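Local coordinates for protein MGS-M5 (Unidentified, PDB 4Q3N) that probably acts as an L-lactate dehydrogenase, interconverting pyruvate and L-lactate with a nicotinamide cofactor bound to its Rossmann fold, at residues G145-I157 with R166-E180. Residues are numbered along the deposited sequence; the frame is centred on the assembly and turned at random.
With ACT (acetate ion), chain J.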
loop_
_atom_site.group_PDB
_atom_site.type_symbol
_atom_site.label_atom_id
_atom_site.label_comp_id
_atom_site.label_asym_id
_atom_site.label_seq_id
_atom_site.Cartn_x
_atom_site.Cartn_y
_atom_site.Cartn_z
ATOM N N GLY A 145 -6.024 20.876 -14.661
ATOM C CA GLY A 145 -5.351 22.153 -14.440
ATOM C C GLY A 145 -3.840 22.030 -14.306
ATOM O O GLY A 145 -3.177 21.367 -15.106
ATOM N N THR A 146 -3.281 22.672 -13.296
ATOM C CA THR A 146 -1.822 22.728 -13.160
ATOM C C THR A 146 -1.326 21.712 -12.103
ATOM O O THR A 146 -0.246 21.861 -11.521
ATOM C CB THR A 146 -1.385 24.152 -12.774
ATOM O OG1 THR A 146 -2.217 24.596 -11.701
ATOM C CG2 THR A 146 -1.562 25.156 -13.982
ATOM N N SER A 147 -2.118 20.675 -11.837
ATOM C CA SER A 147 -1.668 19.664 -10.856
ATOM C C SER A 147 -0.360 19.001 -11.320
ATOM O O SER A 147 0.572 18.842 -10.551
ATOM C CB SER A 147 -2.768 18.597 -10.649
ATOM O OG SER A 147 -3.124 18.043 -11.938
ATOM N N LEU A 148 -0.266 18.650 -12.603
ATOM C CA LEU A 148 0.977 18.056 -13.128
ATOM C C LEU A 148 2.116 19.081 -13.213
ATOM O O LEU A 148 3.282 18.757 -12.931
ATOM C CB LEU A 148 0.727 17.439 -14.524
ATOM C CG LEU A 148 1.956 16.948 -15.314
ATOM C CD1 LEU A 148 2.726 15.781 -14.576
ATOM C CD2 LEU A 148 1.583 16.589 -16.743
ATOM N N ASP A 149 1.811 20.299 -13.645
ATOM C CA ASP A 149 2.844 21.334 -13.670
ATOM C C ASP A 149 3.437 21.494 -12.256
ATOM O O ASP A 149 4.625 21.709 -12.083
ATOM C CB ASP A 149 2.284 22.685 -14.157
ATOM C CG ASP A 149 1.540 22.557 -15.493
ATOM O OD1 ASP A 149 2.204 22.572 -16.512
ATOM O OD2 ASP A 149 0.320 22.302 -15.502
ATOM N N THR A 150 2.569 21.428 -11.279
ATOM C CA THR A 150 2.958 21.552 -9.865
ATOM C C THR A 150 3.866 20.370 -9.422
ATOM O O THR A 150 4.911 20.573 -8.767
ATOM C CB THR A 150 1.704 21.639 -8.974
ATOM O OG1 THR A 150 1.046 22.916 -9.229
ATOM C CG2 THR A 150 2.095 21.535 -7.456
ATOM N N ALA A 151 3.510 19.155 -9.824
ATOM C CA ALA A 151 4.375 18.006 -9.550
ATOM C C ALA A 151 5.729 18.163 -10.225
ATOM O O ALA A 151 6.738 17.736 -9.697
ATOM C CB ALA A 151 3.719 16.688 -10.016
ATOM N N ARG A 152 5.754 18.727 -11.432
ATOM C CA ARG A 152 7.007 18.977 -12.110
ATOM C C ARG A 152 7.856 19.974 -11.340
ATOM O O ARG A 152 9.066 19.827 -11.209
ATOM C CB ARG A 152 6.743 19.518 -13.544
ATOM C CG ARG A 152 6.125 18.459 -14.459
ATOM C CD ARG A 152 5.822 19.024 -15.878
ATOM N NE ARG A 152 5.545 17.943 -16.829
ATOM C CZ ARG A 152 4.644 18.054 -17.794
ATOM N NH1 ARG A 152 3.904 19.183 -17.936
ATOM N NH2 ARG A 152 4.468 17.046 -18.594
ATOM N N LEU A 153 7.224 21.059 -10.925
ATOM C CA LEU A 153 7.898 22.073 -10.101
ATOM C C LEU A 153 8.526 21.453 -8.830
ATOM O O LEU A 153 9.684 21.711 -8.502
ATOM C CB LEU A 153 6.893 23.141 -9.656
ATOM C CG LEU A 153 7.372 24.220 -8.680
ATOM C CD1 LEU A 153 8.386 25.134 -9.390
ATOM C CD2 LEU A 153 6.203 25.057 -8.182
ATOM N N ARG A 154 7.747 20.650 -8.111
ATOM C CA ARG A 154 8.250 19.997 -6.899
ATOM C C ARG A 154 9.424 19.082 -7.223
ATOM O O ARG A 154 10.461 19.111 -6.539
ATOM C CB ARG A 154 7.126 19.213 -6.214
ATOM C CG ARG A 154 5.913 20.074 -5.912
ATOM C CD ARG A 154 4.749 19.208 -5.484
ATOM N NE ARG A 154 4.876 18.806 -4.095
ATOM C CZ ARG A 154 3.963 18.088 -3.448
ATOM N NH1 ARG A 154 2.853 17.709 -4.068
ATOM N NH2 ARG A 154 4.150 17.793 -2.170
ATOM N N TYR A 155 9.292 18.297 -8.295
ATOM C CA TYR A 155 10.423 17.487 -8.751
ATOM C C TYR A 155 11.661 18.332 -9.017
ATOM O O TYR A 155 12.769 17.993 -8.572
ATOM C CB TYR A 155 10.066 16.680 -10.041
ATOM C CG TYR A 155 11.301 16.033 -10.665
ATOM C CD1 TYR A 155 11.912 14.893 -10.093
ATOM C CD2 TYR A 155 11.897 16.582 -11.801
ATOM C CE1 TYR A 155 13.079 14.329 -10.675
ATOM C CE2 TYR A 155 13.027 16.013 -12.385
ATOM C CZ TYR A 155 13.613 14.911 -11.827
ATOM O OH TYR A 155 14.731 14.408 -12.435
ATOM N N GLU A 156 11.511 19.448 -9.735
ATOM C CA GLU A 156 12.706 20.217 -10.123
ATOM C C GLU A 156 13.402 20.807 -8.886
ATOM O O GLU A 156 14.614 20.757 -8.758
ATOM C CB GLU A 156 12.355 21.359 -11.092
ATOM C CG GLU A 156 11.832 20.880 -12.494
ATOM C CD GLU A 156 12.881 20.117 -13.305
ATOM O OE1 GLU A 156 14.078 20.218 -12.957
ATOM O OE2 GLU A 156 12.493 19.425 -14.295
ATOM N N ILE A 157 12.612 21.416 -8.019
ATOM C CA ILE A 157 13.147 21.969 -6.765
ATOM C C ILE A 157 13.863 20.871 -5.967
ATOM O O ILE A 157 14.958 21.114 -5.447
ATOM C CB ILE A 157 12.030 22.603 -5.935
ATOM C CG1 ILE A 157 11.483 23.875 -6.631
ATOM C CG2 ILE A 157 12.489 22.947 -4.536
ATOM C CD1 ILE A 157 10.108 24.292 -5.992
ATOM N N ARG A 166 7.937 15.354 -2.030
ATOM C CA ARG A 166 6.614 15.407 -1.345
ATOM C C ARG A 166 6.670 16.369 -0.148
ATOM O O ARG A 166 5.648 16.720 0.413
ATOM C CB ARG A 166 6.174 13.997 -0.919
ATOM C CG ARG A 166 5.916 13.108 -2.179
ATOM C CD ARG A 166 5.824 11.633 -1.830
ATOM N NE ARG A 166 6.952 11.176 -1.022
ATOM C CZ ARG A 166 7.056 9.946 -0.552
ATOM N NH1 ARG A 166 6.137 9.032 -0.875
ATOM N NH2 ARG A 166 8.097 9.628 0.191
ATOM N N ASN A 167 7.866 16.837 0.206
ATOM C CA ASN A 167 8.012 17.843 1.276
ATOM C C ASN A 167 8.070 19.253 0.672
ATOM O O ASN A 167 8.207 20.223 1.392
ATOM C CB ASN A 167 9.321 17.646 2.073
ATOM C CG ASN A 167 9.161 16.820 3.324
ATOM O OD1 ASN A 167 8.086 16.732 3.957
ATOM N ND2 ASN A 167 10.242 16.200 3.696
ATOM N N VAL A 168 8.014 19.352 -0.662
ATOM C CA VAL A 168 8.127 20.640 -1.334
ATOM C C VAL A 168 6.750 21.180 -1.603
ATOM O O VAL A 168 5.987 20.572 -2.324
ATOM C CB VAL A 168 8.944 20.514 -2.664
ATOM C CG1 VAL A 168 8.954 21.877 -3.426
ATOM C CG2 VAL A 168 10.401 20.047 -2.347
ATOM N N HIS A 169 6.391 22.307 -0.990
ATOM C CA HIS A 169 4.999 22.752 -1.061
ATOM C C HIS A 169 4.929 24.074 -1.799
ATOM O O HIS A 169 5.072 25.131 -1.186
ATOM C CB HIS A 169 4.404 22.923 0.307
ATOM C CG HIS A 169 4.595 21.720 1.169
ATOM N ND1 HIS A 169 4.142 20.471 0.794
ATOM C CD2 HIS A 169 5.200 21.568 2.373
ATOM C CE1 HIS A 169 4.431 19.603 1.749
ATOM N NE2 HIS A 169 5.088 20.238 2.705
ATOM N N ALA A 170 4.698 23.998 -3.101
ATOM C CA ALA A 170 4.724 25.155 -3.975
ATOM C C ALA A 170 3.798 24.799 -5.140
ATOM O O ALA A 170 3.656 23.599 -5.437
ATOM C CB ALA A 170 6.158 25.426 -4.473
ATOM N N TYR A 171 3.170 25.814 -5.751
ATOM C CA TYR A 171 2.149 25.631 -6.790
ATOM C C TYR A 171 2.566 26.321 -8.079
ATOM O O TYR A 171 3.198 27.402 -8.052
ATOM C CB TYR A 171 0.784 26.210 -6.390
ATOM C CG TYR A 171 0.163 25.651 -5.104
ATOM C CD1 TYR A 171 0.019 24.280 -4.892
ATOM C CD2 TYR A 171 -0.264 26.505 -4.112
ATOM C CE1 TYR A 171 -0.535 23.784 -3.699
ATOM C CE2 TYR A 171 -0.827 26.028 -2.909
ATOM C CZ TYR A 171 -0.961 24.667 -2.721
ATOM O OH TYR A 171 -1.496 24.226 -1.540
ATOM N N ILE A 172 2.180 25.707 -9.187
ATOM C CA ILE A 172 2.015 26.405 -10.452
ATOM C C ILE A 172 0.554 26.794 -10.561
ATOM O O ILE A 172 -0.310 25.942 -10.302
ATOM C CB ILE A 172 2.386 25.516 -11.645
ATOM C CG1 ILE A 172 3.833 25.063 -11.497
ATOM C CG2 ILE A 172 2.105 26.266 -13.013
ATOM C CD1 ILE A 172 4.904 26.217 -11.820
ATOM N N LEU A 173 0.288 28.061 -10.888
ATOM C CA LEU A 173 -1.067 28.578 -11.020
ATOM C C LEU A 173 -1.350 29.060 -12.428
ATOM O O LEU A 173 -0.421 29.352 -13.222
ATOM C CB LEU A 173 -1.330 29.755 -10.061
ATOM C CG LEU A 173 -1.042 29.353 -8.585
ATOM C CD1 LEU A 173 -1.237 30.554 -7.690
ATOM C CD2 LEU A 173 -1.945 28.224 -8.172
ATOM N N GLY A 174 -2.640 29.269 -12.689
ATOM C CA GLY A 174 -3.033 29.911 -13.945
ATOM C C GLY A 174 -3.394 28.907 -15.023
ATOM O O GLY A 174 -3.829 27.769 -14.739
ATOM N N GLU A 175 -3.236 29.335 -16.280
ATOM C CA GLU A 175 -3.521 28.486 -17.428
ATOM C C GLU A 175 -2.548 27.315 -17.451
ATOM O O GLU A 175 -1.363 27.513 -17.256
ATOM C CB GLU A 175 -3.384 29.310 -18.705
ATOM C CG GLU A 175 -3.511 28.498 -19.964
ATOM C CD GLU A 175 -2.971 29.251 -21.193
ATOM O OE1 GLU A 175 -2.032 30.076 -21.067
ATOM O OE2 GLU A 175 -3.519 29.025 -22.291
ATOM N N HIS A 176 -3.025 26.094 -17.659
ATOM C CA HIS A 176 -2.121 24.968 -17.942
ATOM C C HIS A 176 -1.618 25.173 -19.396
ATOM O O HIS A 176 -2.227 24.702 -20.336
ATOM C CB HIS A 176 -2.857 23.638 -17.770
ATOM C CG HIS A 176 -2.116 22.424 -18.260
ATOM N ND1 HIS A 176 -0.951 21.967 -17.680
ATOM C CD2 HIS A 176 -2.426 21.521 -19.228
ATOM C CE1 HIS A 176 -0.558 20.860 -18.286
ATOM N NE2 HIS A 176 -1.435 20.570 -19.234
ATOM N N GLY A 177 -0.510 25.882 -19.563
ATOM C CA GLY A 177 -0.082 26.338 -20.907
ATOM C C GLY A 177 0.898 27.466 -20.678
ATOM O O GLY A 177 1.401 27.631 -19.537
ATOM N N ASP A 178 1.145 28.245 -21.724
ATOM C CA ASP A 178 2.266 29.193 -21.781
ATOM C C ASP A 178 2.179 30.310 -20.749
ATOM O O ASP A 178 3.202 30.883 -20.397
ATOM C CB ASP A 178 2.380 29.834 -23.182
ATOM C CG ASP A 178 2.720 28.815 -24.294
ATOM O OD1 ASP A 178 3.310 27.743 -24.001
ATOM O OD2 ASP A 178 2.393 29.099 -25.476
ATOM N N SER A 179 0.978 30.612 -20.257
ATOM C CA SER A 179 0.825 31.724 -19.302
ATOM C C SER A 179 0.785 31.271 -17.821
ATOM O O SER A 179 0.582 32.081 -16.926
ATOM C CB SER A 179 -0.423 32.570 -19.663
ATOM O OG SER A 179 -1.630 31.967 -19.178
ATOM N N GLU A 180 1.034 30.001 -17.537
ATOM C CA GLU A 180 1.159 29.582 -16.136
ATOM C C GLU A 180 2.324 30.257 -15.436
ATOM O O GLU A 180 3.242 30.737 -16.055
ATOM C CB GLU A 180 1.377 28.093 -16.007
ATOM C CG GLU A 180 2.751 27.673 -16.549
ATOM C CD GLU A 180 2.822 26.188 -16.768
ATOM O OE1 GLU A 180 1.758 25.548 -16.665
ATOM O OE2 GLU A 180 3.916 25.663 -17.025
HETATM C C ACT J . -0.925 16.612 -20.449
HETATM O O ACT J . -0.081 16.278 -19.590
HETATM O OXT ACT J . -1.386 17.812 -20.404
HETATM C CH3 ACT J . -1.294 15.579 -21.491
#
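With CG anti to the backbone N (chi1 170°), the His176 ring reaches the first turn of helix 147-161, while Asp149, its CG anti to the carbonyl carbon (chi1 -52°), extends a carboxylate to meet it. His176 ND1 donates to Asp149 OD2 at 2.5 Å; the acceptor lies in the ring plane and offers its syn lone pair, although carboxylate and ring planes stand 62° apart. NE2, on the far edge of the imidazole, gives its hydrogen to OXT of an acetate, probably from the crystallisation liquor, at 3.0 Å. Asp149 OD1 lies 3.0 Å from Glu180 OE1, like charges close together, their carboxylates nearly perpendicular. With an alanine here instead of His176, Asp149 OD2 is likely to lose its donor while Glu180 still crowds OD1.

The rest of the interface is a worked example of a helix packed on a strand whose backbone polar groups are met by hydroxyls. Two threonines one helical turn apart grip Ile172: Thr146 OG1 donates to Ile172 O (2.7 Å) from above the carbonyl plane; Thr150 OG1 accepts a fairly straight bond from Ile172 N (3.0 Å) and passes its own hydrogen to Thr146 O. Ile172 turns its CB toward the helix and sets CG2 against Asp149 CB. Farther along, Leu153 CD2 rests on Ala170 CB at 3.7 Å, and Ile157 CD1 meets Val168 CG1. Arg154, in one of two modelled conformers, bends at chi3 and donates NE to Val168 O (2.7 Å), tilted from the guanidinium plane; NE also bonds weakly to Ser165 O. His169 turns away, its ring stacked on His169 of a third subunit.

The chemistry is consistent with the aspartate–histidine pair of lactate dehydrogenases: the carboxylate accepts the ND1 hydrogen and so holds the ring's rotation, probably turning NE2 to a substrate's reacting oxygen, a bond that acetate OXT takes here.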